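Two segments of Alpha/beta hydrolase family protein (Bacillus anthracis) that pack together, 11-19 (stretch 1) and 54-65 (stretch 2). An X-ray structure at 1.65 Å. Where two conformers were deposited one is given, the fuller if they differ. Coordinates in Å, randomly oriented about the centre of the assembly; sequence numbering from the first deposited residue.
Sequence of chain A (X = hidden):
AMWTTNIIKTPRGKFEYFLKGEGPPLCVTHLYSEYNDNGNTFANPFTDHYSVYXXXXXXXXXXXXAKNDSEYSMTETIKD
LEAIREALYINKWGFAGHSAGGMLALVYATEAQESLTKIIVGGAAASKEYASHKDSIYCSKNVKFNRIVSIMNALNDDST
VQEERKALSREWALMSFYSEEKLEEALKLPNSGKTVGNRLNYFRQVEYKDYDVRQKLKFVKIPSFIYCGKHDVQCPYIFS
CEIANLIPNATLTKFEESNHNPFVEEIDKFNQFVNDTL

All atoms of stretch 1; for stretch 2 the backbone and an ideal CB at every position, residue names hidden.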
# COMPACT_ATOMS: atom_id res chain seq x y z
N PRO A 11 18.83 -10.65 10.81
CA PRO A 11 19.26 -10.07 12.09
C PRO A 11 18.17 -9.25 12.77
O PRO A 11 18.25 -8.99 13.98
CB PRO A 11 20.42 -9.16 11.69
CG PRO A 11 20.94 -9.73 10.43
CD PRO A 11 19.75 -10.29 9.71
N ARG A 12 17.16 -8.84 12.00
CA ARG A 12 16.05 -8.05 12.53
C ARG A 12 14.78 -8.88 12.78
O ARG A 12 13.72 -8.34 13.10
CB ARG A 12 15.78 -6.83 11.64
CG ARG A 12 16.89 -5.78 11.73
CD ARG A 12 16.55 -4.51 10.97
NE ARG A 12 15.31 -3.90 11.43
CZ ARG A 12 15.23 -2.99 12.41
NH1 ARG A 12 16.31 -2.57 13.04
NH2 ARG A 12 14.04 -2.50 12.73
N GLY A 13 14.92 -10.20 12.65
CA GLY A 13 13.83 -11.13 12.93
C GLY A 13 13.46 -12.02 11.76
O GLY A 13 14.07 -11.95 10.68
N LYS A 14 12.46 -12.87 11.99
CA LYS A 14 11.95 -13.79 10.98
C LYS A 14 10.72 -13.19 10.29
O LYS A 14 9.81 -12.70 10.96
CB LYS A 14 11.60 -15.13 11.64
CG LYS A 14 11.40 -16.27 10.67
CD LYS A 14 11.56 -17.61 11.37
CE LYS A 14 10.46 -17.85 12.38
NZ LYS A 14 9.17 -18.25 11.73
N PHE A 15 10.71 -13.24 8.96
CA PHE A 15 9.61 -12.69 8.18
C PHE A 15 9.07 -13.70 7.19
O PHE A 15 9.83 -14.43 6.55
CB PHE A 15 10.05 -11.43 7.43
CG PHE A 15 10.48 -10.30 8.33
CD1 PHE A 15 9.57 -9.34 8.76
CD2 PHE A 15 11.80 -10.21 8.78
CE1 PHE A 15 9.96 -8.30 9.60
CE2 PHE A 15 12.20 -9.18 9.62
CZ PHE A 15 11.28 -8.22 10.04
N GLU A 16 7.75 -13.72 7.08
CA GLU A 16 7.05 -14.48 6.06
C GLU A 16 6.84 -13.58 4.84
O GLU A 16 6.48 -12.41 4.97
CB GLU A 16 5.69 -14.93 6.60
CG GLU A 16 4.88 -15.79 5.64
CD GLU A 16 3.54 -16.19 6.23
OE1 GLU A 16 2.82 -15.30 6.73
OE2 GLU A 16 3.22 -17.40 6.20
N TYR A 17 7.08 -14.13 3.65
CA TYR A 17 6.78 -13.41 2.41
C TYR A 17 6.41 -14.39 1.32
O TYR A 17 6.72 -15.59 1.39
CB TYR A 17 7.94 -12.51 1.97
CG TYR A 17 9.14 -13.29 1.47
CD1 TYR A 17 9.26 -13.64 0.11
CD2 TYR A 17 10.13 -13.70 2.35
CE1 TYR A 17 10.35 -14.38 -0.34
CE2 TYR A 17 11.22 -14.44 1.90
CZ TYR A 17 11.32 -14.77 0.57
OH TYR A 17 12.40 -15.51 0.14
N PHE A 18 5.76 -13.88 0.28
CA PHE A 18 5.30 -14.71 -0.82
C PHE A 18 5.97 -14.26 -2.10
O PHE A 18 6.09 -13.06 -2.36
CB PHE A 18 3.77 -14.65 -0.89
CG PHE A 18 3.11 -14.99 0.41
CD1 PHE A 18 2.81 -16.32 0.73
CD2 PHE A 18 2.86 -14.00 1.36
CE1 PHE A 18 2.23 -16.65 1.95
CE2 PHE A 18 2.28 -14.32 2.60
CZ PHE A 18 1.97 -15.65 2.89
N LEU A 19 6.43 -15.24 -2.89
CA LEU A 19 7.11 -14.95 -4.15
C LEU A 19 6.29 -15.42 -5.35
O LEU A 19 5.76 -16.53 -5.36
CB LEU A 19 8.49 -15.62 -4.19
CG LEU A 19 9.28 -15.44 -5.50
CD1 LEU A 19 9.74 -13.99 -5.68
CD2 LEU A 19 10.47 -16.38 -5.55
N UNK A 54 6.09 -10.32 -1.86
CA UNK A 54 4.95 -9.80 -1.10
C UNK A 54 5.19 -10.09 0.38
O UNK A 54 5.05 -11.23 0.83
CB UNK A 54 3.63 -10.42 -1.57
N UNK A 55 5.55 -9.04 1.13
CA UNK A 55 6.06 -9.19 2.49
C UNK A 55 5.00 -9.01 3.59
O UNK A 55 4.22 -8.06 3.57
CB UNK A 55 7.19 -8.18 2.71
N UNK A 56 5.00 -9.95 4.54
CA UNK A 56 4.31 -9.77 5.81
C UNK A 56 5.24 -9.07 6.80
O UNK A 56 6.29 -9.61 7.18
CB UNK A 56 3.84 -11.11 6.37
N UNK A 57 4.86 -7.86 7.22
CA UNK A 57 5.69 -7.08 8.13
C UNK A 57 5.61 -7.62 9.56
O UNK A 57 4.88 -8.58 9.82
CB UNK A 57 5.27 -5.61 8.10
N UNK A 58 6.37 -7.01 10.46
CA UNK A 58 6.29 -7.33 11.89
C UNK A 58 4.83 -7.27 12.33
O UNK A 58 4.13 -6.31 12.01
CB UNK A 58 7.15 -6.37 12.72
N UNK A 59 4.37 -8.30 13.02
CA UNK A 59 2.99 -8.37 13.50
C UNK A 59 1.98 -8.89 12.49
O UNK A 59 0.78 -8.90 12.77
CB UNK A 59 2.55 -6.98 13.96
N UNK A 60 2.46 -9.33 11.32
CA UNK A 60 1.58 -9.77 10.23
C UNK A 60 1.81 -11.24 9.89
O UNK A 60 2.96 -11.67 9.75
CB UNK A 60 1.80 -8.91 8.99
N UNK A 61 0.73 -11.99 9.74
CA UNK A 61 0.81 -13.39 9.35
C UNK A 61 1.74 -14.19 10.24
O UNK A 61 1.64 -14.14 11.47
CB UNK A 61 1.27 -13.50 7.90
N UNK A 62 2.66 -14.92 9.62
CA UNK A 62 3.61 -15.75 10.38
C UNK A 62 4.97 -15.09 10.62
O UNK A 62 5.90 -15.75 11.08
CB UNK A 62 3.83 -17.07 9.64
N UNK A 63 5.07 -13.80 10.32
CA UNK A 63 6.26 -13.04 10.70
C UNK A 63 6.30 -12.86 12.22
O UNK A 63 5.28 -13.04 12.90
CB UNK A 63 6.28 -11.68 10.00
N UNK A 64 7.48 -12.53 12.74
CA UNK A 64 7.64 -12.26 14.17
C UNK A 64 6.72 -11.14 14.63
O UNK A 64 6.41 -10.23 13.86
CB UNK A 64 9.09 -11.90 14.49
N UNK A 65 6.29 -11.21 15.89
CA UNK A 65 5.49 -10.16 16.49
C UNK A 65 6.40 -9.10 17.11
O UNK A 65 7.57 -9.36 17.38
CB UNK A 65 4.54 -10.74 17.54

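Position 54 pairs with F18 in antiparallel fashion: its N donates to F18 O (2.8 Å) and its O accepts from F18 N (2.8 Å). Its CB shares a sheet face with the F18 side chain, so an apolar chain, branched or aromatic, would suit. The residue is L54, whose CB lies 4.3 Å from F18 CB.

Position 55 puts its CB on the other face, 4.5 Å from Y17 CB. A beta-branched or other apolar residue fits this extended backbone; it is V55, with CG2 4.1 Å from Y17 CB.

At 56 the backbone N donates to E16 O (2.9 Å), and CB points toward stretch 1, where the E16 carboxylate and F18 ring lie. A modest polar chain able to donate would suit, such as Ser, Thr, Asn or Gln. It is N56, whose side chain lies near E16 and the edge of the F18 ring.

Position 57 points away and stretch 1 sets no demand; L57 opens a type II turn that closes at 60.

The CB of 58 lies 4.6 Å from F15 CE1. Past the ring, 6.9 Å from this CB, is R12 O. A long chain with an apolar stem and a donor at its tip could use both. K58 CE is 4.0 Å from F15 CZ, and K58 NZ donates to a water 2.7 Å away that also lies 2.7 Å from R12 O.

Position 59, with phi/psi 84/5, would jam a CB against the preceding carbonyl; it is G59. Position 60 is out of contact, leaving many choices, and is C60.

At 61 an ideal CB would clash with E16 OE1 at 2.6 Å, and phi is positive. Both favour glycine, and G61 is found in a type II' turn.

Position 62 has its CB 3.5 Å from E16 OE2, inviting a donor: Asn, Gln, Ser or a basic residue. N62 grips both carboxylate oxygens, its N bonding to E16 OE1 and its ND2 to E16 OE2, each at 2.9 Å.

At 63 CB lies 3.9 Å from E16 N, which needs an acceptor. A short hydroxyl, Ser or Thr, could answer. S63 OG accepts from E16 N (2.8 Å) and donates to N56 O (2.6 Å), linking both stretches.

Position 64 donates its N to K14 O (2.9 Å), and CB points toward stretch 1, near K14 N. Asp or Asn would suit. D64 OD2 accepts from K14 N (2.8 Å), while a water joins D64 OD1 to K14 NZ (2.8 and 3.0 Å).

Position 65 points away, so many residues would do; S65 does not touch stretch 1.

Stretch 2 (54-65) LVNLKGCGNSDS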
# COMPACT_ATOMS: atom_id res chain seq x y z
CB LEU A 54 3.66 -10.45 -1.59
CG LEU A 54 2.33 -10.04 -0.94
CD1 LEU A 54 2.02 -8.57 -1.20
CD2 LEU A 54 1.20 -10.93 -1.46
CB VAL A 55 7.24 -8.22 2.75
CG1 VAL A 55 7.80 -8.37 4.17
CG2 VAL A 55 8.34 -8.44 1.72
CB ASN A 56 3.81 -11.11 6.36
CG ASN A 56 2.42 -11.48 5.86
OD1 ASN A 56 2.04 -12.66 5.84
ND2 ASN A 56 1.64 -10.48 5.47
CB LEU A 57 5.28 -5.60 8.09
CG LEU A 57 5.46 -4.90 6.74
CD1 LEU A 57 4.91 -3.49 6.80
CD2 LEU A 57 6.92 -4.91 6.30
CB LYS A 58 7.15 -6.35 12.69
CG LYS A 58 7.49 -6.76 14.13
CD LYS A 58 8.60 -7.82 14.20
CE LYS A 58 9.96 -7.32 13.72
NZ LYS A 58 10.59 -6.36 14.68
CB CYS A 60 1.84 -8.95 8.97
SG CYS A 60 1.64 -7.19 9.18
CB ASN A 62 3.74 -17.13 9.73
CG ASN A 62 2.45 -17.92 9.80
OD1 ASN A 62 1.95 -18.22 10.88
ND2 ASN A 62 1.90 -18.25 8.64
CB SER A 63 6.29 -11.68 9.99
OG SER A 63 6.29 -11.85 8.58
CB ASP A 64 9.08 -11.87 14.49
CG ASP A 64 10.04 -13.04 14.47
OD1 ASP A 64 9.60 -14.21 14.37
OD2 ASP A 64 11.26 -12.78 14.56
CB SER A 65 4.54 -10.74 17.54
OG SER A 65 3.65 -11.67 16.94
O HOH W 1 12.98 -5.77 13.56
O HOH W 2 7.82 -15.97 13.04
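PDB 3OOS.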